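Local coordinates for chorismate mutase (Helicobacter pylori, PDB 6AL9), which catalyses the rearrangement of chorismate to prephenate, the branch-point step on the way to phenylalanine and tyrosine, at the interface of chains A and B. Coordinates in Å, arbitrary orientation; residue numbers count along the deposited sequence, not the author numbering. Chains: chain A/B, Chorismate mutase.

Contact 1: the interface of chains A and B. Residues chain A 29-30, 33-34, 37; chain B 12, 15-16, 19.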
loop_
_atom_site.group_PDB
_atom_site.type_symbol
_atom_site.label_atom_id
_atom_site.label_comp_id
_atom_site.label_asym_id
_atom_site.label_seq_id
_atom_site.Cartn_x
_atom_site.Cartn_y
_atom_site.Cartn_z
ATOM N N LYS A 29 3.640 -8.628 5.653
ATOM C CA LYS A 29 2.950 -9.266 6.769
ATOM C C LYS A 29 1.493 -9.557 6.400
ATOM O O LYS A 29 0.880 -10.521 6.888
ATOM C CB LYS A 29 3.016 -8.366 8.013
ATOM C CG LYS A 29 4.280 -8.526 8.860
ATOM C CD LYS A 29 4.816 -7.172 9.369
ATOM C CE LYS A 29 5.624 -7.295 10.666
ATOM N NZ LYS A 29 4.778 -7.334 11.908
ATOM N N ARG A 30 0.927 -8.689 5.571
ATOM C CA ARG A 30 -0.479 -8.797 5.212
ATOM C C ARG A 30 -0.685 -9.930 4.218
ATOM O O ARG A 30 -1.746 -10.592 4.232
ATOM C CB ARG A 30 -0.996 -7.474 4.648
ATOM C CG ARG A 30 -2.503 -7.386 4.512
ATOM C CD ARG A 30 -2.892 -6.222 3.610
ATOM N NE ARG A 30 -4.285 -5.835 3.765
ATOM C CZ ARG A 30 -5.301 -6.437 3.158
ATOM N NH1 ARG A 30 -5.104 -7.477 2.338
ATOM N NH2 ARG A 30 -6.532 -5.996 3.379
ATOM N N ILE A 33 -0.612 -13.209 6.446
ATOM C CA ILE A 33 -1.913 -13.458 7.030
ATOM C C ILE A 33 -2.921 -13.928 5.988
ATOM O O ILE A 33 -3.728 -14.797 6.274
ATOM C CB ILE A 33 -2.473 -12.201 7.734
ATOM C CG1 ILE A 33 -1.656 -11.881 8.964
ATOM C CG2 ILE A 33 -3.911 -12.427 8.216
ATOM C CD1 ILE A 33 -2.038 -10.542 9.533
ATOM N N ALA A 34 -2.895 -13.361 4.786
ATOM C CA ALA A 34 -3.766 -13.873 3.722
ATOM C C ALA A 34 -3.396 -15.301 3.306
ATOM O O ALA A 34 -4.246 -16.067 2.846
ATOM C CB ALA A 34 -3.770 -12.944 2.505
ATOM N N ILE A 37 -5.090 -17.408 5.829
ATOM C CA ILE A 37 -6.503 -17.437 5.524
ATOM C C ILE A 37 -6.764 -18.401 4.374
ATOM O O ILE A 37 -7.698 -19.178 4.429
ATOM C CB ILE A 37 -7.052 -16.035 5.168
ATOM C CG1 ILE A 37 -7.121 -15.142 6.413
ATOM C CG2 ILE A 37 -8.435 -16.140 4.569
ATOM C CD1 ILE A 37 -7.351 -13.668 6.145
ATOM N N LEU B 12 -7.549 -13.870 12.310
ATOM C CA LEU B 12 -6.733 -13.489 11.180
ATOM C C LEU B 12 -7.256 -12.201 10.567
ATOM O O LEU B 12 -6.486 -11.372 10.141
ATOM C CB LEU B 12 -6.708 -14.592 10.135
ATOM C CG LEU B 12 -5.998 -15.874 10.597
ATOM C CD1 LEU B 12 -6.213 -17.005 9.606
ATOM C CD2 LEU B 12 -4.517 -15.664 10.842
ATOM N N GLU B 15 -6.361 -9.215 12.406
ATOM C CA GLU B 15 -4.964 -8.892 12.213
ATOM C C GLU B 15 -4.736 -8.111 10.918
ATOM O O GLU B 15 -4.040 -7.086 10.903
ATOM C CB GLU B 15 -4.132 -10.164 12.234
ATOM C CG GLU B 15 -4.013 -10.731 13.644
ATOM C CD GLU B 15 -2.729 -11.488 13.907
ATOM O OE1 GLU B 15 -1.675 -11.054 13.398
ATOM O OE2 GLU B 15 -2.785 -12.506 14.640
ATOM N N ILE B 16 -5.335 -8.609 9.836
ATOM C CA ILE B 16 -5.520 -7.803 8.605
ATOM C C ILE B 16 -5.997 -6.372 8.902
ATOM O O ILE B 16 -5.421 -5.418 8.426
ATOM C CB ILE B 16 -6.564 -8.457 7.682
ATOM C CG1 ILE B 16 -6.042 -9.790 7.133
ATOM C CG2 ILE B 16 -7.012 -7.520 6.576
ATOM C CD1 ILE B 16 -4.941 -9.712 6.106
ATOM N N LEU B 19 -3.383 -4.274 10.377
ATOM C CA LEU B 19 -2.477 -3.984 9.264
ATOM C C LEU B 19 -3.003 -2.855 8.417
ATOM O O LEU B 19 -2.279 -1.943 8.084
ATOM C CB LEU B 19 -2.275 -5.223 8.388
ATOM C CG LEU B 19 -1.025 -6.003 8.807
ATOM C CD1 LEU B 19 -1.068 -7.451 8.376
ATOM C CD2 LEU B 19 0.206 -5.339 8.223
#
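With CG1 of A:Ile33 set anti to its own carbonyl carbon (chi1 -68°) and the chain extended beyond it (chi2 171°), the delta-methyl of this isoleucine is pushed out of helix 8-40 toward helix 9-41 of chain B. There CD1 of A:Ile33 meets CD1 of B:Leu19 tip to tip at 3.4 Å, a rather tight methyl pair; the same methyl comes near CB of B:Glu15, a poorly ordered residue, so this contact is less certain. The other branch of A:Ile33, the CG2 methyl, faces B:Ile16; the two isoleucines slide past one another in opposite directions, with CG2 3.6 Å from CG1 of B:Ile16. In B:Ile16 the second torsion folds back (chi2 -71°), and CD1 of B:Ile16 lies 3.7 Å from CG of A:Arg30. The extended arginine crosses B:Ile16 at about a right angle, so that its methylenes join the apolar seam while NH2 passes the CG2 methyl of B:Ile16. B:Leu19 also rests on the backbone of A:Arg30, its CD1 lying 3.5 Å from CA. The patch is a helix-helix interface of the dimer, and its side chains interlock through isoleucine and leucine branches. Toward the start of the chain B helix, A:Ile37 and B:Leu12 run antiparallel alongside each other, CG1 of the isoleucine lying 3.8 Å from both CB and CD1 of the leucine.

Contact 2: the interface of chains A and B. Residues chain A 16, 19-20, 23; chain B 30, 55, 76.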
loop_
_atom_site.group_PDB
_atom_site.type_symbol
_atom_site.label_atom_id
_atom_site.label_comp_id
_atom_site.label_asym_id
_atom_site.label_seq_id
_atom_site.Cartn_x
_atom_site.Cartn_y
_atom_site.Cartn_z
ATOM N N ILE A 16 10.419 9.578 3.248
ATOM C CA ILE A 16 9.702 8.729 2.322
ATOM C C ILE A 16 10.312 7.359 2.414
ATOM O O ILE A 16 9.595 6.388 2.548
ATOM C CB ILE A 16 9.847 9.234 0.873
ATOM C CG1 ILE A 16 9.057 10.527 0.646
ATOM C CG2 ILE A 16 9.432 8.172 -0.116
ATOM C CD1 ILE A 16 7.556 10.372 0.683
ATOM N N LEU A 19 9.435 5.419 5.404
ATOM C CA LEU A 19 8.046 5.127 5.254
ATOM C C LEU A 19 7.841 3.963 4.361
ATOM O O LEU A 19 7.111 3.095 4.653
ATOM C CB LEU A 19 7.373 6.317 4.623
ATOM C CG LEU A 19 5.889 6.331 4.527
ATOM C CD1 LEU A 19 5.369 7.735 4.656
ATOM C CD2 LEU A 19 5.600 5.785 3.165
ATOM N N ASP A 20 8.523 3.966 3.249
ATOM C CA ASP A 20 8.405 2.905 2.275
ATOM C C ASP A 20 8.948 1.596 2.788
ATOM O O ASP A 20 8.409 0.548 2.438
ATOM C CB ASP A 20 9.091 3.279 0.966
ATOM C CG ASP A 20 8.314 4.280 0.165
ATOM O OD1 ASP A 20 7.062 4.402 0.386
ATOM O OD2 ASP A 20 8.971 4.942 -0.680
ATOM N N LEU A 23 6.048 0.400 4.897
ATOM C CA LEU A 23 4.867 0.109 4.088
ATOM C C LEU A 23 5.040 -1.264 3.396
ATOM O O LEU A 23 4.136 -2.104 3.356
ATOM C CB LEU A 23 4.717 1.215 3.046
ATOM C CG LEU A 23 3.351 1.591 2.478
ATOM C CD1 LEU A 23 2.312 1.938 3.534
ATOM C CD2 LEU A 23 3.531 2.759 1.537
ATOM N N ARG B 30 2.589 9.538 4.035
ATOM C CA ARG B 30 3.392 9.598 2.810
ATOM C C ARG B 30 2.866 10.652 1.863
ATOM O O ARG B 30 3.623 11.271 1.109
ATOM C CB ARG B 30 3.478 8.231 2.119
ATOM C CG ARG B 30 4.556 8.139 1.055
ATOM C CD ARG B 30 4.339 6.894 0.195
ATOM N NE ARG B 30 5.544 6.438 -0.488
ATOM C CZ ARG B 30 6.056 7.019 -1.568
ATOM N NH1 ARG B 30 5.446 8.062 -2.133
ATOM N NH2 ARG B 30 7.163 6.541 -2.123
ATOM N N ILE B 55 13.603 3.985 -5.861
ATOM C CA ILE B 55 12.806 3.454 -4.752
ATOM C C ILE B 55 12.585 1.943 -4.918
ATOM O O ILE B 55 12.934 1.148 -4.027
ATOM C CB ILE B 55 11.440 4.199 -4.612
ATOM C CG1 ILE B 55 11.688 5.615 -4.102
ATOM C CG2 ILE B 55 10.529 3.476 -3.641
ATOM C CD1 ILE B 55 10.475 6.519 -3.986
ATOM N N TYR B 76 3.619 -0.343 -5.940
ATOM C CA TYR B 76 4.120 1.020 -6.004
ATOM C C TYR B 76 3.679 1.759 -7.224
ATOM O O TYR B 76 3.643 2.958 -7.203
ATOM C CB TYR B 76 5.635 1.096 -5.802
ATOM C CG TYR B 76 5.968 1.235 -4.330
ATOM C CD1 TYR B 76 5.875 2.466 -3.694
ATOM C CD2 TYR B 76 6.286 0.123 -3.556
ATOM C CE1 TYR B 76 6.139 2.600 -2.353
ATOM C CE2 TYR B 76 6.554 0.252 -2.216
ATOM C CZ TYR B 76 6.476 1.493 -1.631
ATOM O OH TYR B 76 6.731 1.629 -0.295
#
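The guanidinium of B:Arg30 and the carboxylate of A:Asp20 lie edge to edge, their planes 22° apart, while CD1 of A:Ile16 sits over one guanidinium face, toward its rim. B:Tyr76 brings its ring edge to the same carboxylate: OD1 of A:Asp20 lies in the ring plane, and ring and carboxylate planes are nearly perpendicular at 81°. In this all-helical type II (AroQ-class) chorismate mutase, the pair links the long helices of the two subunits beside the pocket that holds p-hydroxybenzoic acid in this crystal, which residues Arg30 and Ile55 line. B:Arg30 grips side-on, with one nitrogen for each carboxylate oxygen. NE donates to the syn lone pair of OD1 of A:Asp20 at 2.7 Å, almost straight (170° at H) and within the guanidinium plane; this pair is also the salt bridge. NH2 reaches the syn lone pair of OD2 of A:Asp20 at 2.8 Å, somewhat tilted from that plane. A weak hydrogen bond from the phenol OH of B:Tyr76 adds a second donor to OD1 of A:Asp20, at 2.9 Å. These bonds fix the turn of the guanidinium. The chain of B:Arg30, extended from CG to NE and starting with CG anti to the backbone nitrogen, carries the guanidinium to the carboxylate. A:Leu19 crosses its methylenes at about a right angle. CG2 of B:Ile55 also lies 3.7 Å from OD2 of A:Asp20.

Contact 3: the interface of chains A and B. Residues chain A 23, 27, 75, 79, 82; chain B 67, 71, 75.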
loop_
_atom_site.group_PDB
_atom_site.type_symbol
_atom_site.label_atom_id
_atom_site.label_comp_id
_atom_site.label_asym_id
_atom_site.label_seq_id
_atom_site.Cartn_x
_atom_site.Cartn_y
_atom_site.Cartn_z
ATOM N N LEU A 23 6.048 0.400 4.897
ATOM C CA LEU A 23 4.867 0.109 4.088
ATOM C C LEU A 23 5.040 -1.264 3.396
ATOM O O LEU A 23 4.136 -2.104 3.356
ATOM C CB LEU A 23 4.717 1.215 3.046
ATOM C CG LEU A 23 3.351 1.591 2.478
ATOM C CD1 LEU A 23 2.312 1.938 3.534
ATOM C CD2 LEU A 23 3.531 2.759 1.537
ATOM N N LEU A 27 3.048 -4.719 4.124
ATOM C CA LEU A 27 2.395 -5.448 3.019
ATOM C C LEU A 27 2.820 -6.920 2.984
ATOM O O LEU A 27 2.021 -7.808 2.714
ATOM C CB LEU A 27 2.673 -4.762 1.681
ATOM C CG LEU A 27 2.081 -5.482 0.464
ATOM C CD1 LEU A 27 0.560 -5.371 0.474
ATOM C CD2 LEU A 27 2.687 -4.878 -0.798
ATOM N N PHE A 75 -5.986 2.559 -3.891
ATOM C CA PHE A 75 -5.005 1.815 -3.148
ATOM C C PHE A 75 -5.435 0.359 -2.941
ATOM O O PHE A 75 -4.718 -0.568 -3.335
ATOM C CB PHE A 75 -4.763 2.484 -1.821
ATOM C CG PHE A 75 -3.626 1.891 -1.039
ATOM C CD1 PHE A 75 -2.335 1.929 -1.526
ATOM C CD2 PHE A 75 -3.845 1.351 0.207
ATOM C CE1 PHE A 75 -1.281 1.400 -0.790
ATOM C CE2 PHE A 75 -2.812 0.809 0.947
ATOM C CZ PHE A 75 -1.528 0.840 0.450
ATOM N N VAL A 79 -4.133 -3.535 -3.637
ATOM C CA VAL A 79 -3.884 -4.417 -2.484
ATOM C C VAL A 79 -4.705 -5.719 -2.537
ATOM O O VAL A 79 -4.151 -6.803 -2.299
ATOM C CB VAL A 79 -4.164 -3.699 -1.155
ATOM C CG1 VAL A 79 -4.088 -4.666 0.016
ATOM C CG2 VAL A 79 -3.157 -2.588 -0.940
ATOM N N ILE A 82 -3.390 -7.816 -5.501
ATOM C CA ILE A 82 -2.164 -8.457 -5.067
ATOM C C ILE A 82 -2.456 -9.635 -4.149
ATOM O O ILE A 82 -1.925 -10.684 -4.337
ATOM C CB ILE A 82 -1.254 -7.493 -4.322
ATOM C CG1 ILE A 82 -0.617 -6.512 -5.302
ATOM C CG2 ILE A 82 -0.170 -8.267 -3.598
ATOM C CD1 ILE A 82 0.094 -5.360 -4.608
ATOM N N LEU B 67 7.105 -10.739 -0.615
ATOM C CA LEU B 67 7.200 -9.713 -1.647
ATOM C C LEU B 67 8.294 -10.133 -2.609
ATOM O O LEU B 67 9.320 -10.642 -2.187
ATOM C CB LEU B 67 7.536 -8.338 -1.057
ATOM C CG LEU B 67 6.512 -7.664 -0.138
ATOM C CD1 LEU B 67 6.900 -6.212 0.123
ATOM C CD2 LEU B 67 5.100 -7.773 -0.685
ATOM N N ILE B 71 5.415 -7.923 -7.329
ATOM C CA ILE B 71 4.435 -7.506 -6.327
ATOM C C ILE B 71 4.703 -6.063 -5.884
ATOM O O ILE B 71 3.767 -5.303 -5.683
ATOM C CB ILE B 71 4.456 -8.438 -5.088
ATOM C CG1 ILE B 71 3.935 -9.834 -5.457
ATOM C CG2 ILE B 71 3.622 -7.854 -3.961
ATOM C CD1 ILE B 71 4.102 -10.883 -4.360
ATOM N N PHE B 75 2.251 -2.899 -6.471
ATOM C CA PHE B 75 1.981 -2.063 -5.328
ATOM C C PHE B 75 2.367 -0.578 -5.558
ATOM O O PHE B 75 1.551 0.339 -5.377
ATOM C CB PHE B 75 2.708 -2.608 -4.110
ATOM C CG PHE B 75 2.306 -1.944 -2.819
ATOM C CD1 PHE B 75 1.016 -2.061 -2.344
ATOM C CD2 PHE B 75 3.223 -1.209 -2.087
ATOM C CE1 PHE B 75 0.636 -1.473 -1.138
ATOM C CE2 PHE B 75 2.855 -0.606 -0.899
ATOM C CZ PHE B 75 1.557 -0.740 -0.414
#
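Aromatic contacts between A:Phe75 and B:Phe75 join the two copies of one residue across the dimer two-fold axis. The rings meet edge-to-face, with planes 61° apart and centroids separated by 5.4 Å; CE1 of A:Phe75 comes within 3.5 Å of CE1 of B:Phe75. Both side chains leave their helices with CG opposite the backbone nitrogen (chi1 -172° and -170°), which sends each ring toward its counterpart.

A CH-pi contact holds the chain B ring from one face: CD2 of A:Leu27 stands 3.7 Å from the centroid of B:Phe75, displaced toward the rim. Leucine and phenylalanine come from opposite directions, and the methyl touches the CG and CD1 side of the ring. At the edge of the same ring, in its plane, CG2 of A:Val79 approaches CE1 of B:Phe75 at 4.0 Å, side by side.

Aliphatic contacts extend the core away from the axis. CD1 of A:Ile82 packs 3.8 Å from CB of B:Phe75, near the base of the ring, while its CG2 branch meets CG2 of B:Ile71 at 3.8 Å. CD2 of A:Leu27 also touches CD2 of B:Leu67 at 3.8 Å, crossing at about a right angle. A:Leu23 adds its CG at the far rim of B:Phe75. Helices 69-92 of chain A and 69-93 of chain B meet at the middle of the dimer, flanked by A:Leu27 of the long helix 8-40, with B:Leu67 from the loop before the chain B helix.

Helix 8-40 of chain A runs through all the contacts, and helix 9-41 of chain B takes part in contacts 1 and 2. These two lie about 20 Å apart between the centres of their C-alpha atoms, while contact 3 lies between them, about 13 Å from contact 1 and 11 Å from contact 2, sharing A:Leu23 with the latter. Residues 16, 19 and 30 serve contacts 1 and 2 with the chains exchanged, so both sample related ends of the two-fold interface. An apolar centre thus ties together flanks that carry the pocket arginine, which suggests that dimer formation helps to shape both active sites.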